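Local coordinates for protein ethylbenzene dehydrogenase beta-subunit (Aromatoleum aromaticum, PDB 2IVF) that serves as the iron-sulfur subunit of a three-chain dehydrogenase, holding three SF4 clusters and one F3S cluster in a ferredoxin-like protein that probably relays electrons, at residues 20-25 against 248-253; 63-68 against 84-89; 145-150 against 299-304; 256-261 against 307-312. All coordinates share one frame; numbering follows the deposited sequence.

Contact 1: 20-25 against 248-253; sequences VTVIDL and HKLVKK
Val22 meets Leu250 and Val251 where helix 246-253 packs on one face of a four-stranded mixed sheet. Strand 19-24 is an inner strand of that sheet, flanked by the antiparallel strand 235-239 and the parallel strand 270-273. The backbones stay well apart, with the CA atoms of Val22 and Leu250 7.7 Å from each other, and the two segments bury 143 Å² between them.

Everything that crosses the gap is apolar. Val22 makes the close contacts from the strand and divides its two methyls between two consecutive helix residues. CG1, set anti to its own backbone nitrogen (chi1 165°), lies 3.9 Å from Leu250 CD1, and these two side chains run roughly perpendicular to each other. CG2 approaches Val251 CG2 to 3.6 Å, the closer of the two approaches, and here the branches pass alongside one another, pointing opposite ways. A single valine thus touches two consecutive branched residues of the helix, one with each methyl. Leu250 continues outward to Leu328 and Leu332 of helix 327-333, while Val251 reaches Tyr271, which carries the packing across to the next strand.

The polar bonds run beside this layer; none crosses it. On the strand, Val22 pairs through its backbone with Ala236 of neighbouring strand 235-239, and Thr21 OG1 bonds to Asn227 ND2. The helix widens into a pi-type turn at its last residues: His248 O accepts both Lys252 N at 2.8 Å and Lys253 N at 3.3 Å.

Contact 2: 63-68 against 84-89; sequences GYPRDY and VLPTLI
The backbones of two irregular loop segments come nearest at Pro65 and Pro86, CA to CA 7.0 Å. A cis peptide precedes Pro65, and a type II beta turn then runs from Pro65 to Tyr68, with Asp67 at positive phi (57°); the Tyr68 N to Pro65 O bond that closes it is weak, at 3.0 Å. The contact ties the loop after strand 55-59 to the loop between strand 79-80 and helix 99-104, and Pro86 also packs on Val191 of helix 189-193.

Side chains meet in two places. The proline rings touch through Pro65 CB and Pro86 CB, 4.2 Å apart. Beyond them, Arg66 leaves the backbone extended and bends at chi3 (53°), which lays its guanidinium beside Ile89, the two side chains pointing the same way. Ile89 CG2 covers one face of that group, 3.7 Å from Arg66 NH2. Thr87 OG1 sits at the edge, near the guanidinium plane, but at 4.4 Å from NH2 it makes no hydrogen bond with it.

Asp90 forms a salt bridge with Arg66 NE and gives its backbone N-H to Thr87 OG1; Trp126 adds a cation-pi contact to the arginine. No hydrogen bond or salt bridge joins the segments, and Asp90 probably balances most of the charge.

Contact 3: 145-150 against 299-304; sequences FYLARM and EGLFGP
Phe145 and Leu301 approach from opposite directions, the methyl meeting the ring at its rim. Leu301 CD1 lies near the plane of the phenyl ring, 4.1 Å from Phe145 CZ. The ring gets there because Phe145 CG stands between the backbone nitrogen and the carbonyl carbon (chi1 56°), projecting the aromatic group from the strand toward the helix.

Leu147, two residues along and on the same side of the strand, spreads its branches over both helix residues. Its CD2 is 4.4 Å from Leu301 CD1, and its CD1 comes to 4.3 Å from Phe302 CZ, again at a ring edge. The Phe302 ring is turned back over its own neighbour, with Leu301 CB 3.6 Å above the plane and over the ring centre. Both aromatic rings therefore offer edges, not faces, to their aliphatic partners across this wholly buried contact.

Strand 141-149 is the middle member of a three-stranded antiparallel sheet; Ala148 on it and Met150 just after it touch two different SF4 clusters. The end of helix 295-302 covers the side of the strand bearing Phe145 and Leu147; Leu301 also packs on Tyr59 of the adjacent strand 55-59, and the Phe302 ring meets Tyr272 of strand 270-273.

Contact 4: 256-261 against 307-312; sequences VALPLH and KRVLAV
Val256 and Val309 bring their CA atoms to 5.3 Å, close enough for side chain to pack against backbone. Val309 takes up the conformation with CG1 anti to its backbone nitrogen (chi1 172°); both methyls lie against Val256, and CG2 reaches Leu258 as well. CG1 lies 3.5 Å from the carbonyl oxygen Val256 O and 3.9 Å from Val256 CB. CG2 meets both methyls of Leu258, at 4.0 Å from CD1 and 4.1 Å from CD2, the two side chains lying antiparallel, side by side.

Val256 adopts a different rotamer: CG1 sits beside its backbone nitrogen (chi1 -71°) and CG2 takes the tighter place between nitrogen and carbonyl carbon. That puts CG1 3.8 Å from Val312 CG1, one helical turn beyond Val309, with the side chains nearly perpendicular. Arg308 adds a polar tie just beside the contact, its NH2 bonded to Lys255 O and paired with Glu305.

Segment 256-261 includes the short, weakly bonded strand at about 258-259, outermost in the sheet within this chain, whose Leu258 pairs with Tyr272 of strand 270-273. Helix 306-321 packs against Val256 and Leu258, Leu328 of helix 327-333 touches both Val256 and Val312, and Leu258 also meets Phe302 of helix 295-302.

How the contacts relate
Contacts 1, 3 and 4 cluster together, contact 4 lying with its centre about 10 Å from those of contacts 1 and 3. Probable backbone hydrogen bonds join them: Leu250 O of contact 1 to Val256 N of contact 4 (2.7 Å), and Leu301 O of contact 3 to His261 N of contact 4 (2.8 Å). Leu25 packs contact 1 onto Phe302 of contact 3. Contact 2 lies across the chain's centre from contact 1, about 27 Å between centres, but reaches contact 3 through a cation-pi pair of Tyr68 and Arg149. Segment 145-150 touches two SF4 clusters through Ala148 and Met150; the side chains of Val22 and Pro65 stand about 11 and 10 Å from an SF4, and that of Pro86 about 11 Å from the F3S cluster.

Contact 1: 20-25 against 248-253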
loop_
_atom_site.group_PDB
_atom_site.type_symbol
_atom_site.label_atom_id
_atom_site.label_comp_id
_atom_site.label_asym_id
_atom_site.label_seq_id
_atom_site.Cartn_x
_atom_site.Cartn_y
_atom_site.Cartn_z
ATOM N N VAL B 20 24.555 9.007 -12.111
ATOM C CA VAL B 20 24.468 8.416 -10.791
ATOM C C VAL B 20 23.141 8.719 -10.143
ATOM O O VAL B 20 22.446 9.695 -10.493
ATOM C CB VAL B 20 25.596 8.874 -9.857
ATOM C CG1 VAL B 20 27.003 8.757 -10.553
ATOM C CG2 VAL B 20 25.339 10.220 -9.353
ATOM N N THR B 21 22.771 7.815 -9.227
ATOM C CA THR B 21 21.619 7.989 -8.406
ATOM C C THR B 21 22.085 7.978 -6.957
ATOM O O THR B 21 22.989 7.230 -6.567
ATOM C CB THR B 21 20.591 6.852 -8.614
ATOM O OG1 THR B 21 19.979 6.948 -9.929
ATOM C CG2 THR B 21 19.493 6.941 -7.541
ATOM N N VAL B 22 21.493 8.832 -6.169
ATOM C CA VAL B 22 21.650 8.789 -4.726
ATOM C C VAL B 22 20.302 8.342 -4.148
ATOM O O VAL B 22 19.237 8.825 -4.559
ATOM C CB VAL B 22 22.018 10.155 -4.144
ATOM C CG1 VAL B 22 21.818 10.192 -2.616
ATOM C CG2 VAL B 22 23.470 10.505 -4.550
ATOM N N ILE B 23 20.343 7.429 -3.188
ATOM C CA ILE B 23 19.111 6.933 -2.533
ATOM C C ILE B 23 19.246 7.166 -1.052
ATOM O O ILE B 23 20.198 6.702 -0.445
ATOM C CB ILE B 23 18.940 5.418 -2.775
ATOM C CG1 ILE B 23 18.896 5.168 -4.298
ATOM C CG2 ILE B 23 17.747 4.834 -1.955
ATOM C CD1 ILE B 23 18.718 3.697 -4.750
ATOM N N ASP B 24 18.324 7.920 -0.471
ATOM C CA ASP B 24 18.430 8.322 0.938
ATOM C C ASP B 24 17.655 7.323 1.746
ATOM O O ASP B 24 16.439 7.372 1.789
ATOM C CB ASP B 24 17.867 9.733 1.164
ATOM C CG ASP B 24 18.099 10.224 2.576
ATOM O OD1 ASP B 24 18.391 9.369 3.478
ATOM O OD2 ASP B 24 17.970 11.448 2.800
ATOM N N LEU B 25 18.358 6.464 2.478
ATOM C CA LEU B 25 17.684 5.392 3.193
ATOM C C LEU B 25 16.908 5.900 4.366
ATOM O O LEU B 25 16.038 5.182 4.864
ATOM C CB LEU B 25 18.674 4.333 3.635
ATOM C CG LEU B 25 19.412 3.678 2.459
ATOM C CD1 LEU B 25 20.446 2.719 2.918
ATOM C CD2 LEU B 25 18.391 2.945 1.519
ATOM N N HIS B 248 26.194 15.243 -7.073
ATOM C CA HIS B 248 27.564 15.639 -6.846
ATOM C C HIS B 248 27.782 16.126 -5.424
ATOM O O HIS B 248 28.765 15.745 -4.770
ATOM C CB HIS B 248 27.981 16.752 -7.778
ATOM C CG HIS B 248 29.391 17.136 -7.565
ATOM N ND1 HIS B 248 30.425 16.500 -8.204
ATOM C CD2 HIS B 248 29.948 18.055 -6.746
ATOM C CE1 HIS B 248 31.568 17.041 -7.813
ATOM N NE2 HIS B 248 31.303 17.976 -6.918
ATOM N N LYS B 249 26.831 16.919 -4.918
ATOM C CA LYS B 249 26.945 17.514 -3.571
ATOM C C LYS B 249 26.896 16.492 -2.440
ATOM O O LYS B 249 27.603 16.617 -1.440
ATOM C CB LYS B 249 25.874 18.580 -3.383
ATOM C CG LYS B 249 26.181 19.830 -4.177
ATOM C CD LYS B 249 25.015 20.812 -4.139
ATOM C CE LYS B 249 25.232 22.000 -5.115
ATOM N NZ LYS B 249 23.989 22.762 -5.195
ATOM N N LEU B 250 26.106 15.463 -2.617
ATOM C CA LEU B 250 25.976 14.393 -1.613
ATOM C C LEU B 250 27.066 13.349 -1.664
ATOM O O LEU B 250 27.517 12.890 -0.593
ATOM C CB LEU B 250 24.612 13.736 -1.747
ATOM C CG LEU B 250 23.410 14.659 -1.490
ATOM C CD1 LEU B 250 22.137 13.951 -1.799
ATOM C CD2 LEU B 250 23.343 15.299 -0.051
ATOM N N VAL B 251 27.545 13.025 -2.877
ATOM C CA VAL B 251 28.555 11.941 -3.072
ATOM C C VAL B 251 29.952 12.506 -2.924
ATOM O O VAL B 251 30.803 11.931 -2.219
ATOM C CB VAL B 251 28.397 11.252 -4.466
ATOM C CG1 VAL B 251 29.518 10.195 -4.774
ATOM C CG2 VAL B 251 27.036 10.591 -4.625
ATOM N N LYS B 252 30.180 13.655 -3.566
ATOM C CA LYS B 252 31.521 14.198 -3.680
ATOM C C LYS B 252 31.853 15.288 -2.686
ATOM O O LYS B 252 32.985 15.365 -2.242
ATOM C CB LYS B 252 31.780 14.733 -5.091
ATOM C CG LYS B 252 31.651 13.725 -6.214
ATOM C CD LYS B 252 32.544 12.517 -6.049
ATOM C CE LYS B 252 33.976 12.863 -6.195
ATOM N NZ LYS B 252 34.744 11.578 -6.312
ATOM N N LYS B 253 30.910 16.163 -2.363
ATOM C CA LYS B 253 31.191 17.323 -1.513
ATOM C C LYS B 253 30.980 16.951 -0.032
ATOM O O LYS B 253 31.924 16.924 0.750
ATOM C CB LYS B 253 30.320 18.510 -1.937
ATOM C CG LYS B 253 30.430 19.842 -1.103
ATOM C CD LYS B 253 29.386 20.870 -1.657
ATOM C CE LYS B 253 29.367 22.176 -0.930
ATOM N NZ LYS B 253 28.271 23.076 -1.444
#

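Contact 2: 63-68 against 84-89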
loop_
_atom_site.group_PDB
_atom_site.type_symbol
_atom_site.label_atom_id
_atom_site.label_comp_id
_atom_site.label_asym_id
_atom_site.label_seq_id
_atom_site.Cartn_x
_atom_site.Cartn_y
_atom_site.Cartn_z
ATOM N N GLY B 63 17.657 -10.089 0.536
ATOM C CA GLY B 63 17.829 -9.214 -0.589
ATOM C C GLY B 63 17.224 -9.795 -1.849
ATOM O O GLY B 63 16.352 -10.678 -1.816
ATOM N N TYR B 64 17.667 -9.246 -2.966
ATOM C CA TYR B 64 17.110 -9.562 -4.250
ATOM C C TYR B 64 18.210 -9.532 -5.292
ATOM O O TYR B 64 18.914 -8.568 -5.360
ATOM C CB TYR B 64 16.038 -8.564 -4.657
ATOM C CG TYR B 64 15.501 -8.889 -6.042
ATOM C CD1 TYR B 64 14.559 -9.858 -6.214
ATOM C CD2 TYR B 64 16.041 -8.311 -7.172
ATOM C CE1 TYR B 64 14.074 -10.184 -7.446
ATOM C CE2 TYR B 64 15.568 -8.625 -8.418
ATOM C CZ TYR B 64 14.591 -9.575 -8.567
ATOM O OH TYR B 64 14.145 -9.900 -9.841
ATOM N N PRO B 65 18.380 -10.595 -6.079
ATOM C CA PRO B 65 17.770 -11.881 -5.866
ATOM C C PRO B 65 18.175 -12.415 -4.506
ATOM O O PRO B 65 19.133 -11.916 -3.894
ATOM C CB PRO B 65 18.364 -12.757 -6.965
ATOM C CG PRO B 65 18.828 -11.805 -7.989
ATOM C CD PRO B 65 19.197 -10.555 -7.305
ATOM N N ARG B 66 17.426 -13.403 -4.055
ATOM C CA ARG B 66 17.698 -14.108 -2.821
ATOM C C ARG B 66 19.175 -14.475 -2.657
ATOM O O ARG B 66 19.758 -15.141 -3.498
ATOM C CB ARG B 66 16.872 -15.376 -2.770
ATOM C CG ARG B 66 16.956 -16.110 -1.428
ATOM C CD ARG B 66 15.969 -17.239 -1.342
ATOM N NE ARG B 66 16.025 -18.190 -2.444
ATOM C CZ ARG B 66 15.325 -19.324 -2.495
ATOM N NH1 ARG B 66 14.524 -19.698 -1.481
ATOM N NH2 ARG B 66 15.464 -20.129 -3.539
ATOM N N ASP B 67 19.734 -14.040 -1.533
ATOM C CA ASP B 67 21.065 -14.343 -1.116
ATOM C C ASP B 67 22.062 -13.914 -2.161
ATOM O O ASP B 67 23.055 -14.560 -2.314
ATOM C CB ASP B 67 21.207 -15.831 -0.760
ATOM C CG ASP B 67 20.523 -16.181 0.564
ATOM O OD1 ASP B 67 20.336 -15.281 1.387
ATOM O OD2 ASP B 67 20.188 -17.356 0.781
ATOM N N TYR B 68 21.808 -12.814 -2.863
ATOM C CA TYR B 68 22.756 -12.332 -3.910
ATOM C C TYR B 68 24.181 -12.121 -3.372
ATOM O O TYR B 68 25.201 -12.247 -4.098
ATOM C CB TYR B 68 22.230 -11.039 -4.537
ATOM C CG TYR B 68 22.556 -9.738 -3.819
ATOM C CD1 TYR B 68 21.730 -9.215 -2.838
ATOM C CD2 TYR B 68 23.717 -9.033 -4.129
ATOM C CE1 TYR B 68 22.024 -8.023 -2.197
ATOM C CE2 TYR B 68 24.031 -7.860 -3.511
ATOM C CZ TYR B 68 23.182 -7.338 -2.544
ATOM O OH TYR B 68 23.534 -6.167 -1.961
ATOM N N VAL B 84 27.579 -17.708 -9.161
ATOM C CA VAL B 84 26.570 -18.728 -9.445
ATOM C C VAL B 84 25.289 -18.081 -9.915
ATOM O O VAL B 84 25.003 -16.943 -9.579
ATOM C CB VAL B 84 26.284 -19.646 -8.232
ATOM C CG1 VAL B 84 27.555 -20.341 -7.763
ATOM C CG2 VAL B 84 25.701 -18.910 -7.124
ATOM N N LEU B 85 24.506 -18.827 -10.680
ATOM C CA LEU B 85 23.337 -18.294 -11.317
ATOM C C LEU B 85 22.168 -18.362 -10.370
ATOM O O LEU B 85 21.927 -19.403 -9.744
ATOM C CB LEU B 85 23.005 -19.075 -12.581
ATOM C CG LEU B 85 24.025 -18.883 -13.691
ATOM C CD1 LEU B 85 23.809 -19.903 -14.772
ATOM C CD2 LEU B 85 23.959 -17.474 -14.230
ATOM N N PRO B 86 21.429 -17.261 -10.260
ATOM C CA PRO B 86 20.162 -17.341 -9.573
ATOM C C PRO B 86 19.113 -18.124 -10.330
ATOM O O PRO B 86 19.104 -18.176 -11.575
ATOM C CB PRO B 86 19.704 -15.889 -9.482
ATOM C CG PRO B 86 20.812 -15.085 -9.923
ATOM C CD PRO B 86 21.713 -15.904 -10.726
ATOM N N THR B 87 18.196 -18.676 -9.553
ATOM C CA THR B 87 17.071 -19.399 -10.094
ATOM C C THR B 87 15.907 -18.428 -10.249
ATOM O O THR B 87 15.976 -17.269 -9.814
ATOM C CB THR B 87 16.671 -20.512 -9.136
ATOM O OG1 THR B 87 16.340 -19.886 -7.891
ATOM C CG2 THR B 87 17.813 -21.569 -8.951
ATOM N N LEU B 88 14.829 -18.893 -10.893
ATOM C CA LEU B 88 13.616 -18.115 -11.037
ATOM C C LEU B 88 13.076 -17.714 -9.670
ATOM O O LEU B 88 12.650 -16.560 -9.453
ATOM C CB LEU B 88 12.542 -18.916 -11.768
ATOM C CG LEU B 88 11.184 -18.234 -11.969
ATOM C CD1 LEU B 88 11.402 -16.807 -12.416
ATOM C CD2 LEU B 88 10.310 -19.027 -12.960
ATOM N N ILE B 89 13.093 -18.683 -8.749
ATOM C CA ILE B 89 12.632 -18.409 -7.382
ATOM C C ILE B 89 13.532 -17.391 -6.719
ATOM O O ILE B 89 13.025 -16.426 -6.148
ATOM C CB ILE B 89 12.484 -19.689 -6.521
ATOM C CG1 ILE B 89 11.353 -20.549 -7.083
ATOM C CG2 ILE B 89 12.135 -19.377 -5.041
ATOM C CD1 ILE B 89 11.441 -21.967 -6.620
#

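Contact 3: 145-150 against 299-304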
loop_
_atom_site.group_PDB
_atom_site.type_symbol
_atom_site.label_atom_id
_atom_site.label_comp_id
_atom_site.label_asym_id
_atom_site.label_seq_id
_atom_site.Cartn_x
_atom_site.Cartn_y
_atom_site.Cartn_z
ATOM N N PHE B 145 15.329 -1.317 7.769
ATOM C CA PHE B 145 15.098 -0.197 6.875
ATOM C C PHE B 145 14.883 -0.830 5.505
ATOM O O PHE B 145 15.072 -2.045 5.365
ATOM C CB PHE B 145 16.281 0.786 6.875
ATOM C CG PHE B 145 17.588 0.187 6.547
ATOM C CD1 PHE B 145 18.402 -0.317 7.553
ATOM C CD2 PHE B 145 18.044 0.110 5.233
ATOM C CE1 PHE B 145 19.628 -0.856 7.283
ATOM C CE2 PHE B 145 19.263 -0.457 4.947
ATOM C CZ PHE B 145 20.081 -0.929 5.989
ATOM N N TYR B 146 14.507 -0.024 4.505
ATOM C CA TYR B 146 14.206 -0.524 3.187
ATOM C C TYR B 146 15.319 -0.180 2.237
ATOM O O TYR B 146 15.901 0.926 2.309
ATOM C CB TYR B 146 12.869 0.014 2.725
ATOM C CG TYR B 146 11.748 -0.356 3.663
ATOM C CD1 TYR B 146 11.300 -1.670 3.727
ATOM C CD2 TYR B 146 11.121 0.599 4.460
ATOM C CE1 TYR B 146 10.286 -2.036 4.597
ATOM C CE2 TYR B 146 10.040 0.246 5.330
ATOM C CZ TYR B 146 9.640 -1.077 5.368
ATOM O OH TYR B 146 8.607 -1.435 6.202
ATOM N N LEU B 147 15.663 -1.130 1.365
ATOM C CA LEU B 147 16.847 -0.986 0.553
ATOM C C LEU B 147 16.514 -1.170 -0.927
ATOM O O LEU B 147 16.297 -2.300 -1.399
ATOM C CB LEU B 147 17.890 -2.003 0.999
ATOM C CG LEU B 147 19.219 -1.973 0.205
ATOM C CD1 LEU B 147 19.857 -0.577 0.289
ATOM C CD2 LEU B 147 20.219 -3.080 0.688
ATOM N N ALA B 148 16.438 -0.030 -1.614
ATOM C CA ALA B 148 16.214 0.052 -3.043
ATOM C C ALA B 148 17.499 -0.131 -3.781
ATOM O O ALA B 148 18.558 0.409 -3.398
ATOM C CB ALA B 148 15.537 1.404 -3.444
ATOM N N ARG B 149 17.417 -0.903 -4.855
ATOM C CA ARG B 149 18.571 -1.230 -5.629
ATOM C C ARG B 149 18.210 -1.325 -7.103
ATOM O O ARG B 149 17.095 -1.715 -7.457
ATOM C CB ARG B 149 19.174 -2.554 -5.168
ATOM C CG ARG B 149 19.763 -2.528 -3.749
ATOM C CD ARG B 149 20.164 -3.887 -3.301
ATOM N NE ARG B 149 21.139 -4.328 -4.276
ATOM C CZ ARG B 149 21.164 -5.501 -4.882
ATOM N NH1 ARG B 149 20.298 -6.441 -4.601
ATOM N NH2 ARG B 149 22.089 -5.730 -5.805
ATOM N N MET B 150 19.177 -1.009 -7.938
ATOM C CA MET B 150 19.067 -1.215 -9.369
ATOM C C MET B 150 20.464 -1.582 -9.845
ATOM O O MET B 150 21.370 -1.783 -9.024
ATOM C CB MET B 150 18.618 0.075 -10.092
ATOM C CG MET B 150 17.466 0.806 -9.503
ATOM S SD MET B 150 17.875 2.019 -8.220
ATOM C CE MET B 150 18.487 3.361 -9.283
ATOM N N GLU B 299 28.244 -0.827 8.105
ATOM C CA GLU B 299 29.582 -0.888 7.512
ATOM C C GLU B 299 29.700 -2.052 6.531
ATOM O O GLU B 299 30.433 -1.957 5.545
ATOM C CB GLU B 299 30.686 -1.047 8.565
ATOM C CG GLU B 299 30.925 0.194 9.391
ATOM C CD GLU B 299 31.951 0.007 10.467
ATOM O OE1 GLU B 299 32.228 -1.146 10.827
ATOM O OE2 GLU B 299 32.475 1.029 10.956
ATOM N N GLY B 300 28.988 -3.141 6.789
ATOM C CA GLY B 300 29.033 -4.269 5.902
ATOM C C GLY B 300 28.505 -3.914 4.525
ATOM O O GLY B 300 29.008 -4.437 3.511
ATOM N N LEU B 301 27.512 -3.020 4.487
ATOM C CA LEU B 301 26.890 -2.589 3.264
ATOM C C LEU B 301 27.563 -1.383 2.641
ATOM O O LEU B 301 27.728 -1.328 1.436
ATOM C CB LEU B 301 25.454 -2.205 3.535
ATOM C CG LEU B 301 24.522 -3.347 3.920
ATOM C CD1 LEU B 301 23.135 -2.825 3.997
ATOM C CD2 LEU B 301 24.684 -4.539 2.924
ATOM N N PHE B 302 27.938 -0.409 3.448
ATOM C CA PHE B 302 28.329 0.895 2.905
ATOM C C PHE B 302 29.730 1.328 3.230
ATOM O O PHE B 302 30.132 2.439 2.860
ATOM C CB PHE B 302 27.328 1.953 3.366
ATOM C CG PHE B 302 25.927 1.607 3.033
ATOM C CD1 PHE B 302 25.555 1.403 1.727
ATOM C CD2 PHE B 302 24.977 1.419 4.043
ATOM C CE1 PHE B 302 24.262 1.049 1.424
ATOM C CE2 PHE B 302 23.711 1.072 3.750
ATOM C CZ PHE B 302 23.341 0.888 2.420
ATOM N N GLY B 303 30.492 0.458 3.880
ATOM C CA GLY B 303 31.892 0.677 4.126
ATOM C C GLY B 303 32.231 1.411 5.404
ATOM O O GLY B 303 31.340 1.796 6.170
ATOM N N PRO B 304 33.527 1.675 5.607
ATOM C CA PRO B 304 34.073 2.248 6.831
ATOM C C PRO B 304 33.717 3.712 7.054
ATOM O O PRO B 304 33.958 4.214 8.131
ATOM C CB PRO B 304 35.590 2.171 6.612
ATOM C CG PRO B 304 35.743 2.257 5.121
ATOM C CD PRO B 304 34.592 1.444 4.601
#

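Contact 4: 256-261 against 307-312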
loop_
_atom_site.group_PDB
_atom_site.type_symbol
_atom_site.label_atom_id
_atom_site.label_comp_id
_atom_site.label_asym_id
_atom_site.label_seq_id
_atom_site.Cartn_x
_atom_site.Cartn_y
_atom_site.Cartn_z
ATOM N N VAL B 256 28.172 11.979 1.877
ATOM C CA VAL B 256 27.231 11.290 2.798
ATOM C C VAL B 256 26.489 10.167 2.104
ATOM O O VAL B 256 25.722 9.451 2.721
ATOM C CB VAL B 256 26.193 12.281 3.410
ATOM C CG1 VAL B 256 26.901 13.203 4.410
ATOM C CG2 VAL B 256 25.472 13.058 2.310
ATOM N N ALA B 257 26.721 10.030 0.794
ATOM C CA ALA B 257 26.062 9.033 -0.009
ATOM C C ALA B 257 27.167 8.014 -0.387
ATOM O O ALA B 257 28.177 8.374 -1.006
ATOM C CB ALA B 257 25.399 9.670 -1.226
ATOM N N LEU B 258 27.010 6.786 0.088
ATOM C CA LEU B 258 28.021 5.752 0.018
ATOM C C LEU B 258 27.637 4.588 -0.880
ATOM O O LEU B 258 26.491 4.192 -0.956
ATOM C CB LEU B 258 28.299 5.193 1.419
ATOM C CG LEU B 258 28.671 6.209 2.480
ATOM C CD1 LEU B 258 28.698 5.547 3.849
ATOM C CD2 LEU B 258 29.997 6.956 2.153
ATOM N N PRO B 259 28.643 3.983 -1.525
ATOM C CA PRO B 259 28.402 2.879 -2.404
ATOM C C PRO B 259 28.016 1.618 -1.699
ATOM O O PRO B 259 28.465 1.340 -0.572
ATOM C CB PRO B 259 29.761 2.668 -3.095
ATOM C CG PRO B 259 30.739 3.140 -2.152
ATOM C CD PRO B 259 30.069 4.325 -1.460
ATOM N N LEU B 260 27.184 0.836 -2.363
ATOM C CA LEU B 260 26.814 -0.455 -1.821
ATOM C C LEU B 260 27.885 -1.510 -2.182
ATOM O O LEU B 260 28.204 -1.748 -3.359
ATOM C CB LEU B 260 25.386 -0.845 -2.269
ATOM C CG LEU B 260 24.888 -2.269 -1.930
ATOM C CD1 LEU B 260 24.668 -2.429 -0.440
ATOM C CD2 LEU B 260 23.577 -2.601 -2.726
ATOM N N HIS B 261 28.481 -2.119 -1.169
ATOM C CA HIS B 261 29.416 -3.209 -1.381
ATOM C C HIS B 261 30.552 -2.831 -2.360
ATOM O O HIS B 261 30.848 -3.568 -3.292
ATOM C CB HIS B 261 28.684 -4.464 -1.880
ATOM C CG HIS B 261 27.914 -5.210 -0.818
ATOM N ND1 HIS B 261 28.495 -5.672 0.348
ATOM C CD2 HIS B 261 26.635 -5.629 -0.790
ATOM C CE1 HIS B 261 27.590 -6.339 1.048
ATOM N NE2 HIS B 261 26.450 -6.310 0.383
ATOM N N LYS B 307 30.282 5.614 10.013
ATOM C CA LYS B 307 30.321 6.334 11.290
ATOM C C LYS B 307 30.416 7.851 11.089
ATOM O O LYS B 307 29.712 8.623 11.763
ATOM C CB LYS B 307 31.529 5.866 12.119
ATOM C CG LYS B 307 31.602 6.446 13.522
ATOM C CD LYS B 307 32.646 5.684 14.337
ATOM C CE LYS B 307 32.564 5.952 15.812
ATOM N NZ LYS B 307 33.872 5.451 16.491
ATOM N N ARG B 308 31.330 8.279 10.214
ATOM C CA ARG B 308 31.497 9.691 9.871
ATOM C C ARG B 308 30.191 10.250 9.312
ATOM O O ARG B 308 29.681 11.287 9.750
ATOM C CB ARG B 308 32.658 9.880 8.839
ATOM C CG ARG B 308 32.806 11.373 8.332
ATOM C CD ARG B 308 33.861 11.603 7.238
ATOM N NE ARG B 308 33.530 10.793 6.097
ATOM C CZ ARG B 308 32.637 11.106 5.155
ATOM N NH1 ARG B 308 32.011 12.291 5.142
ATOM N NH2 ARG B 308 32.390 10.207 4.207
ATOM N N VAL B 309 29.618 9.516 8.380
ATOM C CA VAL B 309 28.411 9.984 7.755
ATOM C C VAL B 309 27.285 10.177 8.768
ATOM O O VAL B 309 26.608 11.197 8.752
ATOM C CB VAL B 309 28.001 9.067 6.650
ATOM C CG1 VAL B 309 26.593 9.467 6.129
ATOM C CG2 VAL B 309 29.136 9.129 5.569
ATOM N N LEU B 310 27.099 9.218 9.660
ATOM C CA LEU B 310 26.036 9.330 10.638
ATOM C C LEU B 310 26.285 10.547 11.508
ATOM O O LEU B 310 25.348 11.294 11.867
ATOM C CB LEU B 310 25.916 8.028 11.465
ATOM C CG LEU B 310 25.471 6.788 10.672
ATOM C CD1 LEU B 310 25.506 5.541 11.582
ATOM C CD2 LEU B 310 24.081 6.959 10.029
ATOM N N ALA B 311 27.556 10.782 11.838
ATOM C CA ALA B 311 27.906 11.904 12.679
ATOM C C ALA B 311 27.597 13.259 11.978
ATOM O O ALA B 311 27.134 14.200 12.619
ATOM C CB ALA B 311 29.349 11.807 13.103
ATOM N N VAL B 312 27.870 13.310 10.673
ATOM C CA VAL B 312 27.614 14.487 9.827
ATOM C C VAL B 312 26.091 14.699 9.779
ATOM O O VAL B 312 25.616 15.821 9.927
ATOM C CB VAL B 312 28.196 14.279 8.432
ATOM C CG1 VAL B 312 27.750 15.414 7.423
ATOM C CG2 VAL B 312 29.709 14.191 8.498
#